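PDB 4O8V: probable alginate O-acetylase AlgJ from Pseudomonas putida, which probably adds acetyl groups to the O-2 and O-3 positions of mannuronate residues in alginate, as part of an inner-membrane complex. Local coordinates for residues Ala31-Val45 against Trp272-Leu285. Residues are numbered along the deposited sequence; the frame is centred on the assembly and turned at random. Where two conformers were deposited one is given.
Sequences AEQLMQENLALIRGV and WEFPERYLPMKNDL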
loop_
_atom_site.group_PDB
_atom_site.type_symbol
_atom_site.label_atom_id
_atom_site.label_comp_id
_atom_site.label_asym_id
_atom_site.label_seq_id
_atom_site.Cartn_x
_atom_site.Cartn_y
_atom_site.Cartn_z
ATOM N N ALA A 31 10.190 17.471 -6.648
ATOM C CA ALA A 31 9.080 16.526 -6.533
ATOM C C ALA A 31 8.362 16.258 -7.867
ATOM O O ALA A 31 7.939 15.131 -8.123
ATOM C CB ALA A 31 8.084 17.018 -5.494
ATOM N N GLU A 32 8.226 17.285 -8.705
ATOM C CA GLU A 32 7.561 17.141 -9.995
ATOM C C GLU A 32 8.278 16.137 -10.888
ATOM O O GLU A 32 7.639 15.261 -11.476
ATOM C CB GLU A 32 7.471 18.488 -10.715
ATOM N N GLN A 33 9.602 16.267 -10.988
ATOM C CA GLN A 33 10.393 15.378 -11.840
ATOM C C GLN A 33 10.468 13.971 -11.240
ATOM O O GLN A 33 10.480 12.974 -11.971
ATOM C CB GLN A 33 11.802 15.942 -12.057
ATOM C CG GLN A 33 11.839 17.414 -12.475
ATOM C CD GLN A 33 11.998 18.375 -11.295
ATOM O OE1 GLN A 33 11.014 18.773 -10.656
ATOM N NE2 GLN A 33 13.242 18.755 -11.005
ATOM N N LEU A 34 10.511 13.892 -9.911
ATOM C CA LEU A 34 10.512 12.600 -9.232
ATOM C C LEU A 34 9.204 11.848 -9.494
ATOM O O LEU A 34 9.218 10.641 -9.764
ATOM C CB LEU A 34 10.745 12.766 -7.727
ATOM C CG LEU A 34 12.182 13.039 -7.251
ATOM C CD1 LEU A 34 12.230 13.178 -5.736
ATOM C CD2 LEU A 34 13.132 11.947 -7.722
HETATM N N MSE A 35 8.075 12.548 -9.421
HETATM C CA MSE A 35 6.786 11.931 -9.762
HETATM C C MSE A 35 6.731 11.428 -11.213
HETATM O O MSE A 35 6.250 10.310 -11.471
HETATM C CB MSE A 35 5.650 12.912 -9.515
HETATM C CG MSE A 35 5.325 13.069 -8.040
HETATM SE SE MSE A 35 4.000 14.494 -7.791
HETATM C CE MSE A 35 2.785 13.991 -9.264
ATOM N N GLN A 36 7.206 12.259 -12.142
ATOM C CA GLN A 36 7.300 11.884 -13.553
ATOM C C GLN A 36 8.091 10.587 -13.684
ATOM O O GLN A 36 7.682 9.642 -14.366
ATOM C CB GLN A 36 7.966 13.006 -14.369
ATOM C CG GLN A 36 8.337 12.633 -15.806
ATOM C CD GLN A 36 8.995 13.779 -16.571
ATOM O OE1 GLN A 36 9.635 14.657 -15.986
ATOM N NE2 GLN A 36 8.833 13.773 -17.885
ATOM N N GLU A 37 9.221 10.547 -12.990
ATOM C CA GLU A 37 10.175 9.453 -13.135
ATOM C C GLU A 37 9.537 8.167 -12.588
ATOM O O GLU A 37 9.515 7.122 -13.263
ATOM C CB GLU A 37 11.481 9.821 -12.418
ATOM C CG GLU A 37 12.735 9.155 -12.942
ATOM C CD GLU A 37 13.016 9.386 -14.436
ATOM O OE1 GLU A 37 12.624 10.434 -15.002
ATOM O OE2 GLU A 37 13.652 8.500 -15.044
ATOM N N ASN A 38 8.973 8.256 -11.384
ATOM C CA ASN A 38 8.274 7.119 -10.793
ATOM C C ASN A 38 7.085 6.642 -11.640
ATOM O O ASN A 38 6.856 5.437 -11.751
ATOM C CB ASN A 38 7.801 7.440 -9.374
ATOM C CG ASN A 38 8.934 7.405 -8.374
ATOM O OD1 ASN A 38 9.924 6.688 -8.564
ATOM N ND2 ASN A 38 8.810 8.198 -7.309
ATOM N N LEU A 39 6.329 7.561 -12.240
ATOM C CA LEU A 39 5.211 7.154 -13.087
ATOM C C LEU A 39 5.691 6.423 -14.344
ATOM O O LEU A 39 5.027 5.493 -14.815
ATOM C CB LEU A 39 4.372 8.356 -13.491
ATOM C CG LEU A 39 3.530 8.888 -12.335
ATOM C CD1 LEU A 39 3.150 10.368 -12.552
ATOM C CD2 LEU A 39 2.291 8.020 -12.115
ATOM N N ALA A 40 6.817 6.861 -14.898
ATOM C CA ALA A 40 7.358 6.190 -16.083
ATOM C C ALA A 40 7.775 4.773 -15.710
ATOM O O ALA A 40 7.613 3.834 -16.495
ATOM C CB ALA A 40 8.537 6.976 -16.672
ATOM N N LEU A 41 8.288 4.606 -14.498
ATOM C CA LEU A 41 8.637 3.264 -14.023
ATOM C C LEU A 41 7.410 2.403 -13.750
ATOM O O LEU A 41 7.399 1.208 -14.073
ATOM C CB LEU A 41 9.519 3.350 -12.779
ATOM C CG LEU A 41 10.904 3.904 -13.125
ATOM C CD1 LEU A 41 11.679 4.234 -11.858
ATOM C CD2 LEU A 41 11.641 2.876 -13.981
ATOM N N ILE A 42 6.372 2.984 -13.149
ATOM C CA ILE A 42 5.135 2.250 -12.945
ATOM C C ILE A 42 4.532 1.771 -14.268
ATOM O O ILE A 42 4.071 0.634 -14.381
ATOM C CB ILE A 42 4.088 3.123 -12.203
ATOM C CG1 ILE A 42 4.525 3.347 -10.756
ATOM C CG2 ILE A 42 2.691 2.503 -12.300
ATOM C CD1 ILE A 42 3.728 4.472 -10.057
ATOM N N ARG A 43 4.539 2.649 -15.265
ATOM C CA ARG A 43 4.022 2.317 -16.579
ATOM C C ARG A 43 4.841 1.183 -17.226
ATOM O O ARG A 43 4.286 0.286 -17.872
ATOM C CB ARG A 43 4.021 3.558 -17.470
ATOM C CG ARG A 43 3.404 3.338 -18.834
ATOM C CD ARG A 43 4.214 4.005 -19.921
ATOM N NE ARG A 43 4.282 5.454 -19.789
ATOM C CZ ARG A 43 5.413 6.156 -19.813
ATOM N NH1 ARG A 43 5.373 7.478 -19.684
ATOM N NH2 ARG A 43 6.579 5.541 -19.958
ATOM N N GLY A 44 6.151 1.224 -17.041
ATOM C CA GLY A 44 7.017 0.186 -17.583
ATOM C C GLY A 44 6.763 -1.153 -16.918
ATOM O O GLY A 44 6.795 -2.208 -17.556
ATOM N N VAL A 45 6.501 -1.109 -15.621
ATOM C CA VAL A 45 6.144 -2.313 -14.885
ATOM C C VAL A 45 4.831 -2.893 -15.417
ATOM O O VAL A 45 4.747 -4.096 -15.677
ATOM C CB VAL A 45 6.034 -2.035 -13.377
ATOM C CG1 VAL A 45 5.308 -3.171 -12.700
ATOM C CG2 VAL A 45 7.444 -1.814 -12.778
ATOM N N TRP A 272 -0.513 -4.510 -6.736
ATOM C CA TRP A 272 0.649 -3.700 -6.370
ATOM C C TRP A 272 0.211 -2.580 -5.425
ATOM O O TRP A 272 -0.408 -1.605 -5.854
ATOM C CB TRP A 272 1.293 -3.096 -7.611
ATOM C CG TRP A 272 2.591 -2.403 -7.354
ATOM C CD1 TRP A 272 3.293 -2.351 -6.172
ATOM C CD2 TRP A 272 3.371 -1.665 -8.314
ATOM N NE1 TRP A 272 4.452 -1.633 -6.342
ATOM C CE2 TRP A 272 4.521 -1.191 -7.641
ATOM C CE3 TRP A 272 3.201 -1.355 -9.662
ATOM C CZ2 TRP A 272 5.513 -0.426 -8.285
ATOM C CZ3 TRP A 272 4.178 -0.594 -10.306
ATOM C CH2 TRP A 272 5.320 -0.138 -9.610
ATOM N N GLU A 273 0.541 -2.742 -4.151
ATOM C CA GLU A 273 0.180 -1.772 -3.118
ATOM C C GLU A 273 1.245 -0.666 -3.050
ATOM O O GLU A 273 2.444 -0.926 -2.882
ATOM C CB GLU A 273 -0.010 -2.490 -1.781
ATOM C CG GLU A 273 -0.029 -1.565 -0.579
ATOM C CD GLU A 273 1.312 -1.522 0.147
ATOM O OE1 GLU A 273 1.880 -2.606 0.448
ATOM O OE2 GLU A 273 1.790 -0.405 0.447
ATOM N N PHE A 274 0.791 0.572 -3.230
ATOM C CA PHE A 274 1.654 1.726 -3.480
ATOM C C PHE A 274 1.048 2.932 -2.750
ATOM O O PHE A 274 0.161 3.602 -3.279
ATOM C CB PHE A 274 1.764 1.983 -5.003
ATOM C CG PHE A 274 2.937 2.850 -5.415
ATOM C CD1 PHE A 274 3.160 4.090 -4.824
ATOM C CD2 PHE A 274 3.831 2.414 -6.410
ATOM C CE1 PHE A 274 4.241 4.892 -5.229
ATOM C CE2 PHE A 274 4.924 3.200 -6.804
ATOM C CZ PHE A 274 5.133 4.439 -6.206
ATOM N N PRO A 275 1.498 3.201 -1.520
ATOM C CA PRO A 275 0.919 4.322 -0.775
ATOM C C PRO A 275 1.227 5.675 -1.453
ATOM O O PRO A 275 2.318 5.847 -2.002
ATOM C CB PRO A 275 1.600 4.224 0.606
ATOM C CG PRO A 275 2.041 2.759 0.704
ATOM C CD PRO A 275 2.485 2.450 -0.727
ATOM N N GLU A 276 0.288 6.616 -1.419
ATOM C CA GLU A 276 0.430 7.830 -2.225
ATOM C C GLU A 276 1.691 8.652 -1.916
ATOM O O GLU A 276 2.291 9.215 -2.828
ATOM C CB GLU A 276 -0.818 8.714 -2.088
ATOM C CG GLU A 276 -1.022 9.334 -0.711
ATOM C CD GLU A 276 -2.005 10.502 -0.708
ATOM O OE1 GLU A 276 -1.602 11.643 -1.031
ATOM O OE2 GLU A 276 -3.178 10.292 -0.348
ATOM N N ARG A 277 2.120 8.695 -0.654
ATOM C CA ARG A 277 3.227 9.559 -0.265
ATOM C C ARG A 277 4.557 9.181 -0.920
ATOM O O ARG A 277 5.484 9.978 -0.916
ATOM C CB ARG A 277 3.406 9.557 1.260
ATOM C CG ARG A 277 4.057 8.278 1.831
ATOM C CD ARG A 277 4.037 8.354 3.369
ATOM N NE ARG A 277 4.830 7.333 4.058
ATOM C CZ ARG A 277 4.304 6.236 4.599
ATOM N NH1 ARG A 277 3.002 6.005 4.483
ATOM N NH2 ARG A 277 5.075 5.364 5.239
ATOM N N TYR A 278 4.647 7.970 -1.462
ATOM C CA TYR A 278 5.886 7.515 -2.102
ATOM C C TYR A 278 6.062 8.032 -3.524
ATOM O O TYR A 278 7.153 7.936 -4.076
ATOM C CB TYR A 278 5.959 5.980 -2.132
ATOM C CG TYR A 278 6.220 5.351 -0.780
ATOM C CD1 TYR A 278 7.496 5.368 -0.213
ATOM C CD2 TYR A 278 5.186 4.757 -0.067
ATOM C CE1 TYR A 278 7.731 4.800 1.034
ATOM C CE2 TYR A 278 5.409 4.192 1.172
ATOM C CZ TYR A 278 6.679 4.210 1.719
ATOM O OH TYR A 278 6.882 3.636 2.960
ATOM N N LEU A 279 5.000 8.551 -4.138
ATOM C CA LEU A 279 5.101 8.955 -5.547
ATOM C C LEU A 279 6.126 10.091 -5.762
ATOM O O LEU A 279 6.909 10.044 -6.710
ATOM C CB LEU A 279 3.730 9.371 -6.097
ATOM C CG LEU A 279 3.710 9.652 -7.611
ATOM C CD1 LEU A 279 4.064 8.413 -8.408
ATOM C CD2 LEU A 279 2.358 10.187 -8.037
ATOM N N PRO A 280 6.149 11.104 -4.876
ATOM C CA PRO A 280 7.188 12.108 -5.138
ATOM C C PRO A 280 8.480 11.868 -4.359
ATOM O O PRO A 280 9.218 12.822 -4.116
ATOM C CB PRO A 280 6.522 13.406 -4.701
ATOM C CG PRO A 280 5.609 12.989 -3.577
ATOM C CD PRO A 280 5.152 11.586 -3.895
HETATM N N MSE A 281 8.751 10.616 -3.998
HETATM C CA MSE A 281 9.973 10.265 -3.270
HETATM C C MSE A 281 10.991 9.533 -4.139
HETATM O O MSE A 281 10.634 8.754 -5.019
HETATM C CB MSE A 281 9.630 9.425 -2.032
HETATM C CG MSE A 281 8.853 10.219 -0.997
HETATM SE SE MSE A 281 8.301 9.171 0.596
HETATM C CE MSE A 281 10.117 8.890 1.294
ATOM N N LYS A 282 12.270 9.773 -3.871
ATOM C CA LYS A 282 13.331 9.160 -4.673
ATOM C C LYS A 282 13.499 7.689 -4.341
ATOM O O LYS A 282 13.401 7.276 -3.196
ATOM C CB LYS A 282 14.653 9.901 -4.475
ATOM C CG LYS A 282 15.777 9.416 -5.378
ATOM C CD LYS A 282 16.362 10.573 -6.193
ATOM C CE LYS A 282 17.656 10.190 -6.900
ATOM N NZ LYS A 282 18.805 10.089 -5.958
ATOM N N ASN A 283 13.718 6.882 -5.366
ATOM C CA ASN A 283 14.029 5.483 -5.161
ATOM C C ASN A 283 15.462 5.227 -5.531
ATOM O O ASN A 283 15.950 5.751 -6.531
ATOM C CB ASN A 283 13.101 4.608 -5.980
ATOM C CG ASN A 283 11.728 4.578 -5.402
ATOM O OD1 ASN A 283 11.550 4.095 -4.296
ATOM N ND2 ASN A 283 10.763 5.130 -6.111
ATOM N N ASP A 284 16.146 4.434 -4.724
ATOM C CA ASP A 284 17.537 4.131 -5.009
ATOM C C ASP A 284 17.599 2.978 -6.015
ATOM O O ASP A 284 17.353 1.820 -5.663
ATOM C CB ASP A 284 18.283 3.794 -3.715
ATOM C CG ASP A 284 19.718 3.369 -3.954
ATOM O OD1 ASP A 284 20.258 3.589 -5.061
ATOM O OD2 ASP A 284 20.321 2.820 -3.010
ATOM N N LEU A 285 17.922 3.306 -7.264
ATOM C CA LEU A 285 18.010 2.306 -8.322
ATOM C C LEU A 285 19.447 1.894 -8.622
ATOM O O LEU A 285 19.708 1.251 -9.645
ATOM C CB LEU A 285 17.362 2.828 -9.603
ATOM C CG LEU A 285 15.910 3.293 -9.428
ATOM C CD1 LEU A 285 15.403 3.847 -10.748
ATOM C CD2 LEU A 285 15.047 2.163 -8.960
HETATM O O HOH W 1 13.088 8.044 -8.255
#
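I42 sends CD1 to within 3.7 Å of F274 CE2 and brings CG1 to W272 CH2, so one isoleucine meets both aromatic rings, W272 and F274. V45 adds CG1 against W272 CZ3. This is helix-on-sheet packing of the SGNH-hydrolase-like α/β fold: the helical segment 31-45 runs nearly antiparallel to segment 272-275 of an inner strand of the parallel sheet (171°, axes 12.6 Å apart at closest). Past the strand, L279 swings its branch toward the helix, CD1 meeting N38 CB and L39 CG, while M35 CG lies 3.6 Å from P280 CB. The type I turn Y278-M281 thus sits on the first helical turns, and its Y278 side chain lies near the presumed nucleophile S218. N38 holds this turn through its amide: ND2 donates to L279 O (2.7 Å) and M281 O (3.0 Å), both N-H...O angles being 162° and both acceptors nearly in the amide plane of N38. A leucine here would probably leave those two carbonyls without their shared donor and the turn less firmly tied to the helix. At the polar edge, N283 ND2 donates a more bent hydrogen bond to N38 OD1 (3.0 Å) from above its carbonyl plane, with the two amides turned 58° apart.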